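Local coordinates for protein Orf34 (Pseudomonas syringae pv. syringae, PDB 5KLP) that transfers acetyl groups from acetyl-CoA to serine and threonine residues of host proteins, with inositol hexakisphosphate as cofactor, impairing host immunity and the microtubule network, at residues A[265-270]-A[299-304]. The protein carries 10 engineered substitutions. Sequence-based numbering, arbitrary orientation.
Sequences ASLTQA and RNQAFR. With IHP (inositol hexakisphosphate), chain D.
Asn300, buried on helix 296-302, carries this junction with the N-terminal turn of helix 267-274. Its CG stands anti to the backbone N (chi1 -171°), directing the amide at the backbone of Ser266 and Leu267. The Leu267 side chain crosses it at about a right angle, with CB 3.3 Å from Asn300 OD1. On the other branch, Asn300 ND2 lies 3.3 Å from Ser266 O, yet the angle is too poor for a hydrogen bond. Gln301, bent at chi2 (-76°), comes obliquely alongside the leucine tip, its NE2 3.4 Å from Leu267 CD2. The helix start is capped within its own segment: Ser266 is the N-cap, and its OG accepts from Gln269 N at 3.0 Å in a nearly straight bond (168°). Extended Arg299 leads to the cofactor; Arg299 NH1 donates to IHP O34 at 2.7 Å and Arg299 NH2 to IHP O24 at 2.8 Å, a two-pronged grip on one phosphate. Phe303 CE2 lies 3.5 Å over the centre of one Arg299 guanidinium face. Ala265 to Thr268 and Arg304 contact CoA when it is bound, so both segments border its site while Arg299 reaches IHP; packing without cross-segment hydrogen bonds joins them, consistent with allosteric coupling between sites.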
loop_
_atom_site.group_PDB
_atom_site.type_symbol
_atom_site.label_atom_id
_atom_site.label_comp_id
_atom_site.label_asym_id
_atom_site.label_seq_id
_atom_site.Cartn_x
_atom_site.Cartn_y
_atom_site.Cartn_z
ATOM N N ALA A 265 -9.726 7.210 -0.965
ATOM C CA ALA A 265 -10.557 7.898 -1.947
ATOM C C ALA A 265 -11.857 8.392 -1.328
ATOM O O ALA A 265 -12.331 9.474 -1.658
ATOM C CB ALA A 265 -10.848 6.984 -3.130
ATOM N N SER A 266 -12.414 7.614 -0.406
ATOM C CA SER A 266 -13.778 7.857 0.050
ATOM C C SER A 266 -13.904 8.903 1.166
ATOM O O SER A 266 -13.335 8.764 2.258
ATOM C CB SER A 266 -14.409 6.537 0.515
ATOM O OG SER A 266 -15.674 6.772 1.106
ATOM N N LEU A 267 -14.680 9.939 0.886
ATOM C CA LEU A 267 -15.012 10.933 1.897
ATOM C C LEU A 267 -15.802 10.303 3.060
ATOM O O LEU A 267 -15.568 10.607 4.231
ATOM C CB LEU A 267 -15.819 12.070 1.262
ATOM C CG LEU A 267 -16.575 12.982 2.222
ATOM C CD1 LEU A 267 -15.617 13.707 3.169
ATOM C CD2 LEU A 267 -17.439 13.967 1.453
ATOM N N THR A 268 -16.736 9.417 2.749
ATOM C CA THR A 268 -17.570 8.870 3.815
ATOM C C THR A 268 -16.767 7.904 4.693
ATOM O O THR A 268 -16.967 7.853 5.906
ATOM C CB THR A 268 -18.827 8.180 3.264
ATOM O OG1 THR A 268 -18.464 7.206 2.283
ATOM C CG2 THR A 268 -19.732 9.221 2.637
ATOM N N GLN A 269 -15.860 7.144 4.087
ATOM C CA GLN A 269 -14.976 6.284 4.879
ATOM C C GLN A 269 -14.233 7.108 5.936
ATOM O O GLN A 269 -14.226 6.761 7.123
ATOM C CB GLN A 269 -13.981 5.560 3.972
ATOM C CG GLN A 269 -13.003 4.637 4.683
ATOM C CD GLN A 269 -12.001 4.067 3.713
ATOM O OE1 GLN A 269 -11.185 4.801 3.141
ATOM N NE2 GLN A 269 -12.071 2.757 3.487
ATOM N N ALA A 270 -13.645 8.216 5.493
ATOM C CA ALA A 270 -12.923 9.123 6.378
ATOM C C ALA A 270 -13.815 9.577 7.519
ATOM O O ALA A 270 -13.381 9.609 8.668
ATOM C CB ALA A 270 -12.395 10.323 5.609
ATOM N N ARG A 299 -8.435 16.605 5.090
ATOM C CA ARG A 299 -7.523 16.264 4.015
ATOM C C ARG A 299 -8.295 15.770 2.802
ATOM O O ARG A 299 -8.069 16.243 1.677
ATOM C CB ARG A 299 -6.507 15.206 4.455
ATOM C CG ARG A 299 -5.593 14.842 3.312
ATOM C CD ARG A 299 -4.571 13.762 3.625
ATOM N NE ARG A 299 -3.830 13.520 2.393
ATOM C CZ ARG A 299 -2.754 14.204 2.014
ATOM N NH1 ARG A 299 -2.244 15.154 2.788
ATOM N NH2 ARG A 299 -2.176 13.922 0.851
ATOM N N ASN A 300 -9.229 14.852 3.043
ATOM C CA ASN A 300 -10.038 14.288 1.976
ATOM C C ASN A 300 -10.754 15.380 1.197
ATOM O O ASN A 300 -10.756 15.373 -0.039
ATOM C CB ASN A 300 -11.060 13.296 2.539
ATOM C CG ASN A 300 -11.773 12.513 1.448
ATOM O OD1 ASN A 300 -12.661 13.037 0.773
ATOM N ND2 ASN A 300 -11.383 11.253 1.264
ATOM N N GLN A 301 -11.337 16.334 1.915
ATOM C CA GLN A 301 -12.022 17.448 1.263
ATOM C C GLN A 301 -11.071 18.372 0.505
ATOM O O GLN A 301 -11.440 18.933 -0.525
ATOM C CB GLN A 301 -12.830 18.259 2.276
ATOM C CG GLN A 301 -14.116 17.548 2.705
ATOM C CD GLN A 301 -15.212 17.602 1.646
ATOM O OE1 GLN A 301 -14.997 18.064 0.522
ATOM N NE2 GLN A 301 -16.393 17.109 2.000
ATOM N N ALA A 302 -9.851 18.531 1.002
ATOM C CA ALA A 302 -8.892 19.404 0.333
ATOM C C ALA A 302 -8.503 18.833 -1.032
ATOM O O ALA A 302 -8.141 19.576 -1.949
ATOM C CB ALA A 302 -7.656 19.615 1.202
ATOM N N PHE A 303 -8.594 17.513 -1.165
ATOM C CA PHE A 303 -8.238 16.841 -2.406
ATOM C C PHE A 303 -9.455 16.357 -3.194
ATOM O O PHE A 303 -9.319 15.563 -4.128
ATOM C CB PHE A 303 -7.303 15.655 -2.112
ATOM C CG PHE A 303 -5.903 16.071 -1.767
ATOM C CD1 PHE A 303 -4.961 16.262 -2.768
ATOM C CD2 PHE A 303 -5.539 16.309 -0.456
ATOM C CE1 PHE A 303 -3.660 16.667 -2.464
ATOM C CE2 PHE A 303 -4.237 16.711 -0.134
ATOM C CZ PHE A 303 -3.294 16.887 -1.147
ATOM N N ARG A 304 -10.638 16.841 -2.825
ATOM C CA ARG A 304 -11.875 16.422 -3.489
ATOM C C ARG A 304 -11.953 16.939 -4.921
ATOM O O ARG A 304 -11.691 18.115 -5.174
ATOM C CB ARG A 304 -13.104 16.891 -2.701
HETATM C C1 IHP D . 6.353 14.381 2.485
HETATM C C2 IHP D . 5.185 13.340 2.171
HETATM C C3 IHP D . 3.699 13.784 1.890
HETATM C C4 IHP D . 3.449 15.355 2.058
HETATM C C5 IHP D . 4.438 16.154 2.886
HETATM C C6 IHP D . 5.801 15.847 2.280
HETATM O O11 IHP D . 6.915 14.176 3.648
HETATM P P1 IHP D . 8.524 13.845 4.060
HETATM O O21 IHP D . 8.569 12.820 5.192
HETATM O O31 IHP D . 9.209 15.127 4.545
HETATM O O41 IHP D . 9.370 13.295 2.925
HETATM O O12 IHP D . 5.207 12.240 2.999
HETATM P P2 IHP D . 5.516 10.748 2.284
HETATM O O22 IHP D . 6.898 10.776 1.599
HETATM O O32 IHP D . 5.473 9.559 3.251
HETATM O O42 IHP D . 4.496 10.530 1.140
HETATM O O13 IHP D . 2.976 13.113 2.695
HETATM P P3 IHP D . 1.744 11.971 2.558
HETATM O O23 IHP D . 2.039 10.664 1.821
HETATM O O33 IHP D . 1.699 11.700 4.060
HETATM O O43 IHP D . 0.420 12.538 2.056
HETATM O O14 IHP D . 2.201 15.620 2.471
HETATM P P4 IHP D . 1.007 16.046 1.461
HETATM O O24 IHP D . 0.427 14.833 0.730
HETATM O O34 IHP D . -0.126 16.797 2.190
HETATM O O44 IHP D . 1.531 17.009 0.379
HETATM O O15 IHP D . 4.330 16.045 4.220
HETATM P P5 IHP D . 3.829 17.325 5.230
HETATM O O25 IHP D . 3.227 18.466 4.402
HETATM O O35 IHP D . 2.737 16.846 6.226
HETATM O O45 IHP D . 4.984 17.911 6.047
HETATM O O16 IHP D . 6.701 16.745 2.673
HETATM P P6 IHP D . 7.929 17.307 1.750
HETATM O O26 IHP D . 7.479 17.445 0.297
HETATM O O36 IHP D . 8.423 18.677 2.248
HETATM O O46 IHP D . 9.127 16.353 1.801
#